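Local coordinates for protein hydrazine synthase alpha subunit (Candidatus Kuenenia stuttgartiensis, PDB 5C2V) that condenses hydroxylamine, made in the gamma subunit, with ammonia to yield hydrazine, the second half-reaction of the heme-containing hydrazine synthase complex, at residues 116-121 against 188-193; 422-427 against 634-639; 510-515 against 573-578. All coordinates share one frame; numbering follows the deposited sequence.

Contact 1 (116-121 against 188-193); sequences RQMTDL and YRLDTQ
Arg116 reaches across to Thr192 on a long, straight side chain: its CG stands anti to the backbone N (chi1 -177°) and the chain remains extended out to NE. Met118 takes the other course. With CG beside its own backbone N, the chain bends at chi2 (-44°) and again at chi3, and its methyl end rests over Leu190 and Thr192, which sit side by side. The two segments lie on different antiparallel sheets that follow each other along the chain, consistent with neighbouring blades of the six-bladed beta-propeller in the N-terminal domain. Strand 116-117 is the outermost strand of one sheet, and strand 186-191 lies in the next, between strands 154-171 and 216-220.

No backbone pairing joins them here; the nearest CA atoms, of Met118 and Thr192, are 7.4 Å apart, so side chains fill the interface. Met118 CE touches Leu190 CD2 at 3.7 Å, the two side chains crossing at about a right angle, and it also lies 3.8 Å from Thr192 CG2. The other branch of Leu190 is used as well: its CD1 meets Thr119 CG2 at 3.6 Å. Thr119 turns its methyl to this apolar patch while its hydroxyl bonds back to Ile105 and Gln104 of strand 103-109. Thr192 likewise offers CG2, its OG1 being bonded to Thr163 on strand 154-171.

At one end of the patch sits the Arg116 guanidinium, with Met118 CE over the centre of one face, 4.1 Å above the plane. NH2 has two carbonyl partners, Leu214 O and Thr192 O. The bond to Thr192 arrives at the guanidinium edge, close to its plane, and also lies in the carbonyl plane: Arg116 NH2 to Thr192 O is 2.8 Å, with an N-H...O angle of 157°.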
ATOM      1  N   ARG D 116      -1.633 -45.812 -17.896  1.00 75.85           N
ATOM      2  CA  ARG D 116      -2.839 -46.005 -17.093  1.00 80.08           C
ATOM      3  C   ARG D 116      -3.552 -44.678 -16.818  1.00 76.31           C
ATOM      4  O   ARG D 116      -2.907 -43.654 -16.593  1.00 66.73           O
ATOM      5  CB  ARG D 116      -2.493 -46.698 -15.770  1.00 69.77           C
ATOM      6  CG  ARG D 116      -3.700 -47.007 -14.895  1.00 57.63           C
ATOM      7  CD  ARG D 116      -3.289 -47.461 -13.503  1.00 57.67           C
ATOM      8  NE  ARG D 116      -4.445 -47.603 -12.623  1.00 57.22           N
ATOM      9  CZ  ARG D 116      -4.369 -47.795 -11.310  1.00 51.46           C
ATOM     10  NH1 ARG D 116      -3.185 -47.869 -10.716  1.00 44.34           N
ATOM     11  NH2 ARG D 116      -5.477 -47.911 -10.590  1.00 44.61           N
ATOM     12  N   GLN D 117      -4.883 -44.705 -16.834  1.00 74.90           N
ATOM     13  CA  GLN D 117      -5.690 -43.504 -16.622  1.00 73.24           C
ATOM     14  C   GLN D 117      -6.173 -43.371 -15.178  1.00 74.26           C
ATOM     15  O   GLN D 117      -6.948 -44.196 -14.696  1.00 73.61           O
ATOM     16  CB  GLN D 117      -6.893 -43.502 -17.565  1.00 73.07           C
ATOM     17  CG  GLN D 117      -7.746 -42.249 -17.474  1.00 72.92           C
ATOM     18  CD  GLN D 117      -8.957 -42.301 -18.384  1.00 80.44           C
ATOM     19  OE1 GLN D 117      -9.053 -43.160 -19.260  1.00 86.38           O
ATOM     20  NE2 GLN D 117      -9.892 -41.379 -18.179  1.00 71.31           N
ATOM     21  N   MET D 118      -5.707 -42.329 -14.496  1.00 75.28           N
ATOM     22  CA  MET D 118      -6.035 -42.109 -13.089  1.00 57.76           C
ATOM     23  C   MET D 118      -7.381 -41.420 -12.832  1.00 66.11           C
ATOM     24  O   MET D 118      -8.111 -41.812 -11.922  1.00 57.48           O
ATOM     25  CB  MET D 118      -4.917 -41.307 -12.425  1.00 53.53           C
ATOM     26  CG  MET D 118      -3.560 -41.960 -12.576  1.00 63.59           C
ATOM     27  SD  MET D 118      -3.670 -43.728 -12.257  1.00 82.77           S
ATOM     28  CE  MET D 118      -3.867 -43.732 -10.478  1.00 79.09           C
ATOM     29  N   THR D 119      -7.707 -40.397 -13.619  1.00 68.93           N
ATOM     30  CA  THR D 119      -8.897 -39.586 -13.343  1.00 72.14           C
ATOM     31  C   THR D 119      -9.884 -39.506 -14.506  1.00 61.23           C
ATOM     32  O   THR D 119      -9.501 -39.231 -15.639  1.00 79.23           O
ATOM     33  CB  THR D 119      -8.511 -38.142 -12.955  1.00 69.32           C
ATOM     34  OG1 THR D 119      -7.617 -37.600 -13.936  1.00 77.64           O
ATOM     35  CG2 THR D 119      -7.837 -38.114 -11.597  1.00 60.39           C
ATOM     36  N   ASP D 120     -11.151 -39.789 -14.221  1.00 62.83           N
ATOM     37  CA  ASP D 120     -12.238 -39.556 -15.172  1.00 70.22           C
ATOM     38  C   ASP D 120     -13.010 -38.256 -14.914  1.00 61.68           C
ATOM     39  O   ASP D 120     -14.041 -38.018 -15.544  1.00 78.66           O
ATOM     40  CB  ASP D 120     -13.212 -40.733 -15.190  1.00 83.42           C
ATOM     41  CG  ASP D 120     -13.865 -40.918 -16.549  1.00 84.53           C
ATOM     42  OD1 ASP D 120     -13.261 -40.490 -17.556  1.00 74.82           O
ATOM     43  OD2 ASP D 120     -14.976 -41.483 -16.612  1.00 93.84           O
ATOM     44  N   LEU D 121     -12.515 -37.429 -13.992  1.00 74.10           N
ATOM     45  CA  LEU D 121     -13.262 -36.285 -13.452  1.00 77.89           C
ATOM     46  C   LEU D 121     -13.898 -35.400 -14.521  1.00 70.23           C
ATOM     47  O   LEU D 121     -13.339 -35.211 -15.600  1.00 64.24           O
ATOM     48  CB  LEU D 121     -12.339 -35.417 -12.583  1.00 73.79           C
ATOM     49  CG  LEU D 121     -12.933 -34.123 -12.006  1.00 79.19           C
ATOM     50  CD1 LEU D 121     -13.957 -34.424 -10.919  1.00 66.75           C
ATOM     51  CD2 LEU D 121     -11.859 -33.167 -11.497  1.00 65.97           C
ATOM     52  N   TYR D 188      -7.043 -32.476  -4.494  1.00 51.95           N
ATOM     53  CA  TYR D 188      -7.647 -33.791  -4.344  1.00 61.71           C
ATOM     54  C   TYR D 188      -6.601 -34.830  -3.964  1.00 55.33           C
ATOM     55  O   TYR D 188      -5.482 -34.825  -4.496  1.00 62.23           O
ATOM     56  CB  TYR D 188      -8.338 -34.227  -5.639  1.00 53.33           C
ATOM     57  CG  TYR D 188      -9.638 -33.524  -5.953  1.00 54.03           C
ATOM     58  CD1 TYR D 188      -9.652 -32.320  -6.644  1.00 59.35           C
ATOM     59  CD2 TYR D 188     -10.855 -34.082  -5.583  1.00 55.84           C
ATOM     60  CE1 TYR D 188     -10.841 -31.682  -6.942  1.00 47.04           C
ATOM     61  CE2 TYR D 188     -12.049 -33.452  -5.877  1.00 61.66           C
ATOM     62  CZ  TYR D 188     -12.036 -32.252  -6.556  1.00 52.92           C
ATOM     63  OH  TYR D 188     -13.223 -31.621  -6.851  1.00 74.83           O
ATOM     64  N   ARG D 189      -6.966 -35.718  -3.044  1.00 57.93           N
ATOM     65  CA  ARG D 189      -6.164 -36.901  -2.769  1.00 74.21           C
ATOM     66  C   ARG D 189      -6.775 -38.088  -3.507  1.00 60.74           C
ATOM     67  O   ARG D 189      -7.999 -38.211  -3.609  1.00 50.52           O
ATOM     68  CB  ARG D 189      -6.067 -37.178  -1.265  1.00 54.27           C
ATOM     69  CG  ARG D 189      -7.370 -37.560  -0.583  1.00 60.96           C
ATOM     70  CD  ARG D 189      -7.115 -37.975   0.858  1.00 55.96           C
ATOM     71  NE  ARG D 189      -8.351 -38.228   1.593  1.00 47.94           N
ATOM     72  CZ  ARG D 189      -8.395 -38.627   2.860  1.00 48.86           C
ATOM     73  NH1 ARG D 189      -7.271 -38.824   3.534  1.00 49.51           N
ATOM     74  NH2 ARG D 189      -9.564 -38.833   3.453  1.00 51.92           N
ATOM     75  N   LEU D 190      -5.914 -38.952  -4.033  1.00 59.86           N
ATOM     76  CA  LEU D 190      -6.356 -40.031  -4.906  1.00 71.94           C
ATOM     77  C   LEU D 190      -5.775 -41.378  -4.492  1.00 71.94           C
ATOM     78  O   LEU D 190      -4.556 -41.561  -4.465  1.00 64.20           O
ATOM     79  CB  LEU D 190      -5.980 -39.714  -6.359  1.00 67.04           C
ATOM     80  CG  LEU D 190      -6.298 -40.714  -7.474  1.00 71.15           C
ATOM     81  CD1 LEU D 190      -6.630 -39.971  -8.752  1.00 56.53           C
ATOM     82  CD2 LEU D 190      -5.133 -41.657  -7.721  1.00 77.49           C
ATOM     83  N   ASP D 191      -6.660 -42.316  -4.170  1.00 70.67           N
ATOM     84  CA  ASP D 191      -6.262 -43.692  -3.917  1.00 69.08           C
ATOM     85  C   ASP D 191      -6.129 -44.422  -5.247  1.00 62.22           C
ATOM     86  O   ASP D 191      -7.088 -44.506  -6.031  1.00 59.15           O
ATOM     87  CB  ASP D 191      -7.269 -44.398  -3.006  1.00 73.26           C
ATOM     88  CG  ASP D 191      -6.702 -45.657  -2.372  1.00 83.58           C
ATOM     89  OD1 ASP D 191      -5.953 -46.391  -3.051  1.00 75.86           O
ATOM     90  OD2 ASP D 191      -7.003 -45.912  -1.188  1.00 87.95           O
ATOM     91  N   THR D 192      -4.927 -44.940  -5.487  1.00 57.19           N
ATOM     92  CA  THR D 192      -4.579 -45.591  -6.743  1.00 72.86           C
ATOM     93  C   THR D 192      -5.026 -47.048  -6.798  1.00 73.75           C
ATOM     94  O   THR D 192      -5.099 -47.638  -7.874  1.00 81.54           O
ATOM     95  CB  THR D 192      -3.056 -45.543  -6.987  1.00 75.52           C
ATOM     96  OG1 THR D 192      -2.383 -46.318  -5.986  1.00 57.52           O
ATOM     97  CG2 THR D 192      -2.547 -44.111  -6.937  1.00 65.58           C
ATOM     98  N   GLN D 193      -5.318 -47.628  -5.638  1.00 69.72           N
ATOM     99  CA  GLN D 193      -5.676 -49.041  -5.581  1.00 71.40           C
ATOM    100  C   GLN D 193      -7.182 -49.277  -5.578  1.00 73.81           C
ATOM    101  O   GLN D 193      -7.632 -50.421  -5.532  1.00 92.01           O
ATOM    102  CB  GLN D 193      -5.036 -49.701  -4.356  1.00 58.46           C
ATOM    103  CG  GLN D 193      -3.527 -49.869  -4.481  1.00 67.29           C
ATOM    104  CD  GLN D 193      -3.120 -50.629  -5.733  1.00 65.34           C
ATOM    105  OE1 GLN D 193      -3.884 -51.437  -6.264  1.00 63.38           O
ATOM    106  NE2 GLN D 193      -1.910 -50.368  -6.213  1.00 54.41           N
TER

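Contact 2 (422-427 against 634-639); sequences EGYPHS and EGLTLD
Leu636 is the residue that Tyr424, Pro425 and His426 all touch. Its CB lies 3.8 Å from Pro425 CB, the two side chains crossing at about a right angle, and the proline ring runs on past it through CG and CD. A chi2 of -165° puts Leu636 CD1 on the far side of CG from the backbone, where it comes within 3.8 Å of Tyr424 CD1 and 3.5 Å of the carbonyl O of His426. The leucine carbonyl is also part of the packing, with Leu636 O 3.2 Å from His426 CB. Further along, the imidazole meets a second leucine, His426 CD2 lying 3.7 Å from Leu638 CD1. No hydrogen bond spans the two segments; the join is made by van der Waals packing.

The second shell fixes the imidazole. His426 ND1 donates to Ser427 O at 2.9 Å, almost perfectly straight (178°), in the ring plane and onto a carbonyl lone pair, which sets the rotation of the ring and leaves CD2 against the leucine. Thr637 OG1 is tied to Asp613, and the Tyr424 ring meets that of Trp428.

Segment 422-427 leads directly into strand 428-433, while 634-639 belongs to the C-terminal cytochrome c region and runs on toward helix 646-657. Strand 517-522 lies against both, Leu522 touching His426, Leu636 and Leu638.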
ATOM      1  N   GLU D 422     -25.475 -42.776  10.326  1.00 73.57           N
ATOM      2  CA  GLU D 422     -25.908 -42.125  11.559  1.00 58.54           C
ATOM      3  C   GLU D 422     -27.162 -41.269  11.377  1.00 77.31           C
ATOM      4  O   GLU D 422     -27.888 -41.017  12.338  1.00 83.53           O
ATOM      5  CB  GLU D 422     -24.772 -41.275  12.127  1.00 63.77           C
ATOM      6  CG  GLU D 422     -23.486 -42.055  12.347  1.00 68.79           C
ATOM      7  CD  GLU D 422     -22.526 -41.348  13.278  1.00 64.96           C
ATOM      8  OE1 GLU D 422     -22.896 -40.287  13.820  1.00 84.21           O
ATOM      9  OE2 GLU D 422     -21.403 -41.858  13.474  1.00 72.05           O
ATOM     10  N   GLY D 423     -27.412 -40.824  10.150  1.00 76.40           N
ATOM     11  CA  GLY D 423     -28.643 -40.117   9.843  1.00 71.98           C
ATOM     12  C   GLY D 423     -28.564 -38.602   9.882  1.00 82.29           C
ATOM     13  O   GLY D 423     -29.592 -37.928   9.948  1.00 88.65           O
ATOM     14  N   TYR D 424     -27.351 -38.062   9.845  1.00 76.29           N
ATOM     15  CA  TYR D 424     -27.173 -36.614   9.805  1.00 66.36           C
ATOM     16  C   TYR D 424     -27.415 -36.071   8.401  1.00 71.72           C
ATOM     17  O   TYR D 424     -27.028 -36.701   7.416  1.00 72.05           O
ATOM     18  CB  TYR D 424     -25.775 -36.224  10.286  1.00 73.04           C
ATOM     19  CG  TYR D 424     -25.615 -36.261  11.787  1.00 81.49           C
ATOM     20  CD1 TYR D 424     -26.139 -35.250  12.581  1.00 78.82           C
ATOM     21  CD2 TYR D 424     -24.942 -37.301  12.410  1.00 80.58           C
ATOM     22  CE1 TYR D 424     -25.999 -35.274  13.952  1.00 85.20           C
ATOM     23  CE2 TYR D 424     -24.796 -37.335  13.783  1.00 70.84           C
ATOM     24  CZ  TYR D 424     -25.327 -36.318  14.548  1.00 83.68           C
ATOM     25  OH  TYR D 424     -25.190 -36.337  15.915  1.00 83.38           O
ATOM     26  N   PRO D 425     -28.062 -34.899   8.306  1.00 67.49           N
ATOM     27  CA  PRO D 425     -28.344 -34.248   7.021  1.00 54.02           C
ATOM     28  C   PRO D 425     -27.070 -33.936   6.242  1.00 48.07           C
ATOM     29  O   PRO D 425     -27.069 -33.975   5.011  1.00 60.70           O
ATOM     30  CB  PRO D 425     -29.060 -32.956   7.430  1.00 60.01           C
ATOM     31  CG  PRO D 425     -29.612 -33.237   8.787  1.00 62.78           C
ATOM     32  CD  PRO D 425     -28.613 -34.139   9.441  1.00 61.53           C
ATOM     33  N   HIS D 426     -25.997 -33.631   6.964  1.00 50.32           N
ATOM     34  CA  HIS D 426     -24.722 -33.292   6.346  1.00 48.70           C
ATOM     35  C   HIS D 426     -23.576 -33.648   7.287  1.00 48.68           C
ATOM     36  O   HIS D 426     -23.762 -33.705   8.503  1.00 55.58           O
ATOM     37  CB  HIS D 426     -24.681 -31.803   5.991  1.00 57.94           C
ATOM     38  CG  HIS D 426     -23.655 -31.447   4.962  1.00 57.41           C
ATOM     39  ND1 HIS D 426     -22.310 -31.357   5.245  1.00 56.11           N
ATOM     40  CD2 HIS D 426     -23.782 -31.144   3.646  1.00 42.09           C
ATOM     41  CE1 HIS D 426     -21.650 -31.024   4.150  1.00 49.18           C
ATOM     42  NE2 HIS D 426     -22.522 -30.889   3.166  1.00 51.50           N
ATOM     43  N   SER D 427     -22.399 -33.896   6.724  1.00 37.92           N
ATOM     44  CA  SER D 427     -21.208 -34.135   7.531  1.00 56.31           C
ATOM     45  C   SER D 427     -20.883 -32.887   8.344  1.00 69.88           C
ATOM     46  O   SER D 427     -21.096 -31.769   7.878  1.00 67.69           O
ATOM     47  CB  SER D 427     -20.022 -34.525   6.646  1.00 62.83           C
ATOM     48  OG  SER D 427     -19.771 -33.533   5.665  1.00 52.70           O
ATOM     49  N   GLU D 634     -28.585 -28.609  14.490  1.00 72.10           N
ATOM     50  CA  GLU D 634     -29.092 -27.437  13.783  1.00 69.74           C
ATOM     51  C   GLU D 634     -28.152 -26.956  12.681  1.00 60.25           C
ATOM     52  O   GLU D 634     -26.934 -26.924  12.855  1.00 71.82           O
ATOM     53  CB  GLU D 634     -29.353 -26.297  14.772  1.00 70.10           C
ATOM     54  CG  GLU D 634     -29.889 -25.026  14.128  1.00 72.46           C
ATOM     55  CD  GLU D 634     -30.406 -24.024  15.142  1.00 61.92           C
ATOM     56  OE1 GLU D 634     -31.229 -23.167  14.761  1.00 43.76           O
ATOM     57  OE2 GLU D 634     -29.989 -24.094  16.318  1.00 67.15           O
ATOM     58  N   GLY D 635     -28.734 -26.587  11.543  1.00 61.29           N
ATOM     59  CA  GLY D 635     -27.993 -25.953  10.468  1.00 53.52           C
ATOM     60  C   GLY D 635     -27.224 -26.897   9.566  1.00 50.79           C
ATOM     61  O   GLY D 635     -26.240 -26.496   8.943  1.00 64.93           O
ATOM     62  N   LEU D 636     -27.654 -28.153   9.499  1.00 53.40           N
ATOM     63  CA  LEU D 636     -27.003 -29.116   8.617  1.00 63.55           C
ATOM     64  C   LEU D 636     -27.727 -29.299   7.283  1.00 57.72           C
ATOM     65  O   LEU D 636     -27.253 -30.028   6.414  1.00 62.15           O
ATOM     66  CB  LEU D 636     -26.862 -30.469   9.316  1.00 62.31           C
ATOM     67  CG  LEU D 636     -25.936 -30.487  10.533  1.00 71.87           C
ATOM     68  CD1 LEU D 636     -25.582 -31.915  10.922  1.00 59.47           C
ATOM     69  CD2 LEU D 636     -24.679 -29.670  10.269  1.00 53.25           C
ATOM     70  N   THR D 637     -28.866 -28.637   7.113  1.00 47.02           N
ATOM     71  CA  THR D 637     -29.606 -28.755   5.862  1.00 53.83           C
ATOM     72  C   THR D 637     -29.254 -27.608   4.919  1.00 59.58           C
ATOM     73  O   THR D 637     -29.601 -26.455   5.174  1.00 48.94           O
ATOM     74  CB  THR D 637     -31.126 -28.777   6.102  1.00 73.41           C
ATOM     75  OG1 THR D 637     -31.429 -29.665   7.185  1.00 62.85           O
ATOM     76  CG2 THR D 637     -31.855 -29.242   4.851  1.00 67.05           C
ATOM     77  N   LEU D 638     -28.567 -27.936   3.827  1.00 41.67           N
ATOM     78  CA  LEU D 638     -28.110 -26.934   2.868  1.00 44.64           C
ATOM     79  C   LEU D 638     -29.281 -26.244   2.181  1.00 52.95           C
ATOM     80  O   LEU D 638     -29.193 -25.074   1.807  1.00 77.77           O
ATOM     81  CB  LEU D 638     -27.194 -27.572   1.822  1.00 37.15           C
ATOM     82  CG  LEU D 638     -25.841 -28.087   2.316  1.00 50.56           C
ATOM     83  CD1 LEU D 638     -25.055 -28.707   1.171  1.00 51.34           C
ATOM     84  CD2 LEU D 638     -25.049 -26.966   2.967  1.00 45.85           C
ATOM     85  N   ASP D 639     -30.370 -26.984   2.015  1.00 73.01           N
ATOM     86  CA  ASP D 639     -31.586 -26.461   1.409  1.00 66.69           C
ATOM     87  C   ASP D 639     -32.119 -25.271   2.204  1.00 66.46           C
ATOM     88  O   ASP D 639     -32.554 -24.270   1.636  1.00 76.99           O
ATOM     89  CB  ASP D 639     -32.645 -27.569   1.327  1.00 74.86           C
ATOM     90  CG  ASP D 639     -33.748 -27.264   0.328  1.00 99.85           C
ATOM     91  OD1 ASP D 639     -34.116 -26.082   0.169  1.00103.58           O
ATOM     92  OD2 ASP D 639     -34.253 -28.219  -0.299  1.00111.71           O
TER

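Contact 3 (510-515 against 573-578); sequences YVESDG and HAKALY
Glu512 to Gly515 form a type I beta turn, closed by a 2.9 Å bond from Gly515 N to Glu512 O, and this turn faces Lys575 at the start of a short run with helical backbone angles. The lysine side chain, extended beyond CG, runs alongside the turn, past Glu512 and Asp514. Its NZ ends on Ser513 OG, to which it donates at 2.8 Å. Glu512 packs its aliphatic part against the base of the same chain, CG to Lys575 CB at 3.8 Å. Its carboxylate does not form a salt bridge, OE2 lying 5.1 Å from Lys575 NZ, although the opposite charges would probably still attract.

The turn follows strand 503-510 of the middle domain. Segment 573-578 comes after the CXXCH motif, in which Cys556 and Cys559 hold heme c covalently but His560 binds zinc, Tyr564 ligating the iron instead; the side chain of Ala576 is about 10 Å from that of Cys556.

With chi1 at 67°, Asp514 sets its CG toward the Lys575 backbone, and OD2 accepts from Lys575 N at 3.3 Å, on the syn side and 31° out of the carboxylate plane, while OD1 is bonded to Ser516 OG. Ser516 OG is also bonded to Ala576 N. Within 573-578, His573 NE2 and Tyr578 OH lie 2.7 Å apart in a hydrogen bond. The His573 ring stacks on Trp214 of the beta subunit and meets Tyr239 of the gamma subunit edge-to-face.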
ATOM      1  N   TYR D 510     -22.453 -18.282  20.769  1.00 62.92           N
ATOM      2  CA  TYR D 510     -22.108 -17.385  21.869  1.00 60.94           C
ATOM      3  C   TYR D 510     -20.629 -17.477  22.239  1.00 52.71           C
ATOM      4  O   TYR D 510     -19.960 -18.466  21.938  1.00 44.91           O
ATOM      5  CB  TYR D 510     -22.977 -17.672  23.099  1.00 60.09           C
ATOM      6  CG  TYR D 510     -22.820 -19.057  23.692  1.00 71.70           C
ATOM      7  CD1 TYR D 510     -21.849 -19.319  24.651  1.00 72.29           C
ATOM      8  CD2 TYR D 510     -23.660 -20.096  23.311  1.00 86.43           C
ATOM      9  CE1 TYR D 510     -21.707 -20.581  25.201  1.00 80.39           C
ATOM     10  CE2 TYR D 510     -23.526 -21.360  23.857  1.00 77.18           C
ATOM     11  CZ  TYR D 510     -22.549 -21.597  24.801  1.00 82.71           C
ATOM     12  OH  TYR D 510     -22.413 -22.852  25.346  1.00 90.96           O
ATOM     13  N   VAL D 511     -20.129 -16.429  22.887  1.00 52.69           N
ATOM     14  CA  VAL D 511     -18.739 -16.378  23.325  1.00 61.71           C
ATOM     15  C   VAL D 511     -18.664 -16.267  24.847  1.00 56.67           C
ATOM     16  O   VAL D 511     -19.390 -15.483  25.456  1.00 60.38           O
ATOM     17  CB  VAL D 511     -17.988 -15.191  22.678  1.00 46.90           C
ATOM     18  CG1 VAL D 511     -16.595 -15.043  23.270  1.00 56.54           C
ATOM     19  CG2 VAL D 511     -17.909 -15.374  21.173  1.00 43.55           C
ATOM     20  N   GLU D 512     -17.784 -17.060  25.453  1.00 62.67           N
ATOM     21  CA  GLU D 512     -17.617 -17.061  26.902  1.00 72.07           C
ATOM     22  C   GLU D 512     -17.039 -15.739  27.395  1.00 54.40           C
ATOM     23  O   GLU D 512     -16.450 -14.981  26.624  1.00 64.31           O
ATOM     24  CB  GLU D 512     -16.720 -18.222  27.340  1.00 58.97           C
ATOM     25  CG  GLU D 512     -17.257 -19.601  26.989  1.00 58.66           C
ATOM     26  CD  GLU D 512     -18.452 -20.003  27.834  1.00 68.65           C
ATOM     27  OE1 GLU D 512     -19.140 -20.977  27.464  1.00 79.67           O
ATOM     28  OE2 GLU D 512     -18.698 -19.352  28.871  1.00 79.63           O
ATOM     29  N   SER D 513     -17.215 -15.472  28.686  1.00 51.56           N
ATOM     30  CA  SER D 513     -16.783 -14.215  29.291  1.00 35.89           C
ATOM     31  C   SER D 513     -15.276 -13.984  29.186  1.00 50.09           C
ATOM     32  O   SER D 513     -14.812 -12.849  29.286  1.00 55.30           O
ATOM     33  CB  SER D 513     -17.206 -14.169  30.762  1.00 39.02           C
ATOM     34  OG  SER D 513     -16.523 -15.150  31.522  1.00 53.82           O
ATOM     35  N   ASP D 514     -14.515 -15.056  28.987  1.00 40.99           N
ATOM     36  CA  ASP D 514     -13.064 -14.943  28.873  1.00 45.77           C
ATOM     37  C   ASP D 514     -12.622 -14.820  27.416  1.00 56.77           C
ATOM     38  O   ASP D 514     -11.427 -14.758  27.126  1.00 39.05           O
ATOM     39  CB  ASP D 514     -12.376 -16.142  29.535  1.00 44.46           C
ATOM     40  CG  ASP D 514     -12.643 -17.445  28.809  1.00 61.24           C
ATOM     41  OD1 ASP D 514     -13.716 -17.574  28.185  1.00 59.70           O
ATOM     42  OD2 ASP D 514     -11.776 -18.344  28.864  1.00 56.13           O
ATOM     43  N   GLY D 515     -13.590 -14.790  26.507  1.00 42.35           N
ATOM     44  CA  GLY D 515     -13.303 -14.609  25.094  1.00 50.79           C
ATOM     45  C   GLY D 515     -13.157 -15.910  24.328  1.00 58.16           C
ATOM     46  O   GLY D 515     -12.810 -15.907  23.147  1.00 52.98           O
ATOM     47  N   HIS D 573      -6.064 -21.222  29.552  1.00 43.25           N
ATOM     48  CA  HIS D 573      -7.040 -22.129  30.125  1.00 45.83           C
ATOM     49  C   HIS D 573      -8.418 -21.540  29.859  1.00 40.64           C
ATOM     50  O   HIS D 573      -8.810 -20.546  30.468  1.00 62.72           O
ATOM     51  CB  HIS D 573      -6.781 -22.318  31.618  1.00 58.40           C
ATOM     52  CG  HIS D 573      -7.610 -23.388  32.255  1.00 63.62           C
ATOM     53  ND1 HIS D 573      -7.512 -23.704  33.591  1.00 51.10           N
ATOM     54  CD2 HIS D 573      -8.551 -24.217  31.739  1.00 55.06           C
ATOM     55  CE1 HIS D 573      -8.356 -24.681  33.875  1.00 49.92           C
ATOM     56  NE2 HIS D 573      -8.998 -25.009  32.769  1.00 52.82           N
ATOM     57  N   ALA D 574      -9.153 -22.170  28.948  1.00 52.30           N
ATOM     58  CA  ALA D 574     -10.362 -21.570  28.401  1.00 47.90           C
ATOM     59  C   ALA D 574     -11.626 -22.269  28.879  1.00 43.01           C
ATOM     60  O   ALA D 574     -11.634 -23.478  29.107  1.00 64.40           O
ATOM     61  CB  ALA D 574     -10.302 -21.579  26.879  1.00 48.28           C
ATOM     62  N   LYS D 575     -12.696 -21.493  29.021  1.00 38.61           N
ATOM     63  CA  LYS D 575     -13.985 -22.028  29.433  1.00 48.21           C
ATOM     64  C   LYS D 575     -14.591 -22.914  28.350  1.00 57.95           C
ATOM     65  O   LYS D 575     -15.316 -23.863  28.648  1.00 59.73           O
ATOM     66  CB  LYS D 575     -14.954 -20.893  29.774  1.00 53.63           C
ATOM     67  CG  LYS D 575     -14.578 -20.086  31.006  1.00 49.63           C
ATOM     68  CD  LYS D 575     -15.703 -19.134  31.389  1.00 56.71           C
ATOM     69  CE  LYS D 575     -15.377 -18.363  32.657  1.00 48.52           C
ATOM     70  NZ  LYS D 575     -16.518 -17.508  33.086  1.00 52.27           N
ATOM     71  N   ALA D 576     -14.288 -22.597  27.096  1.00 65.02           N
ATOM     72  CA  ALA D 576     -14.850 -23.319  25.959  1.00 68.93           C
ATOM     73  C   ALA D 576     -14.354 -24.760  25.896  1.00 59.70           C
ATOM     74  O   ALA D 576     -15.041 -25.637  25.372  1.00 53.62           O
ATOM     75  CB  ALA D 576     -14.521 -22.595  24.663  1.00 47.22           C
ATOM     76  N   LEU D 577     -13.162 -24.994  26.438  1.00 51.29           N
ATOM     77  CA  LEU D 577     -12.554 -26.322  26.446  1.00 56.91           C
ATOM     78  C   LEU D 577     -13.446 -27.352  27.133  1.00 48.11           C
ATOM     79  O   LEU D 577     -13.408 -28.538  26.804  1.00 48.16           O
ATOM     80  CB  LEU D 577     -11.187 -26.273  27.135  1.00 42.32           C
ATOM     81  CG  LEU D 577     -10.377 -27.570  27.192  1.00 57.45           C
ATOM     82  CD1 LEU D 577     -10.056 -28.070  25.792  1.00 39.34           C
ATOM     83  CD2 LEU D 577      -9.102 -27.370  27.998  1.00 41.32           C
ATOM     84  N   TYR D 578     -14.248 -26.892  28.086  1.00 56.82           N
ATOM     85  CA  TYR D 578     -15.118 -27.779  28.849  1.00 47.53           C
ATOM     86  C   TYR D 578     -16.509 -27.887  28.235  1.00 44.88           C
ATOM     87  O   TYR D 578     -17.337 -28.675  28.690  1.00 60.22           O
ATOM     88  CB  TYR D 578     -15.209 -27.301  30.299  1.00 42.83           C
ATOM     89  CG  TYR D 578     -13.877 -27.322  31.016  1.00 50.76           C
ATOM     90  CD1 TYR D 578     -13.003 -26.246  30.933  1.00 54.71           C
ATOM     91  CD2 TYR D 578     -13.487 -28.425  31.764  1.00 66.36           C
ATOM     92  CE1 TYR D 578     -11.781 -26.266  31.580  1.00 64.47           C
ATOM     93  CE2 TYR D 578     -12.269 -28.454  32.415  1.00 58.20           C
ATOM     94  CZ  TYR D 578     -11.420 -27.372  32.320  1.00 55.76           C
ATOM     95  OH  TYR D 578     -10.206 -27.398  32.968  1.00 48.73           O
TER

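Contact 1 comes first along the chain and is complete before the others begin; it joins two sheets of the propeller-bearing N-terminal domain. Contact 3 falls wholly within the sequence spanned by contact 2. Those two have centres about 26 Å apart and share a neighbour, strand 517-522: Leu522 packs on contact 2, and Val518 touches Ala576 of contact 3. Contact 1 lies farther off, its centre about 28 Å from that of contact 2 and about 43 Å from that of contact 3, and no two of them touch. Contact 2 packs loop 634-639 of the cytochrome c region against the loop before strand 428-433, while segment 573-578 of contact 3 also touches the beta and gamma subunits.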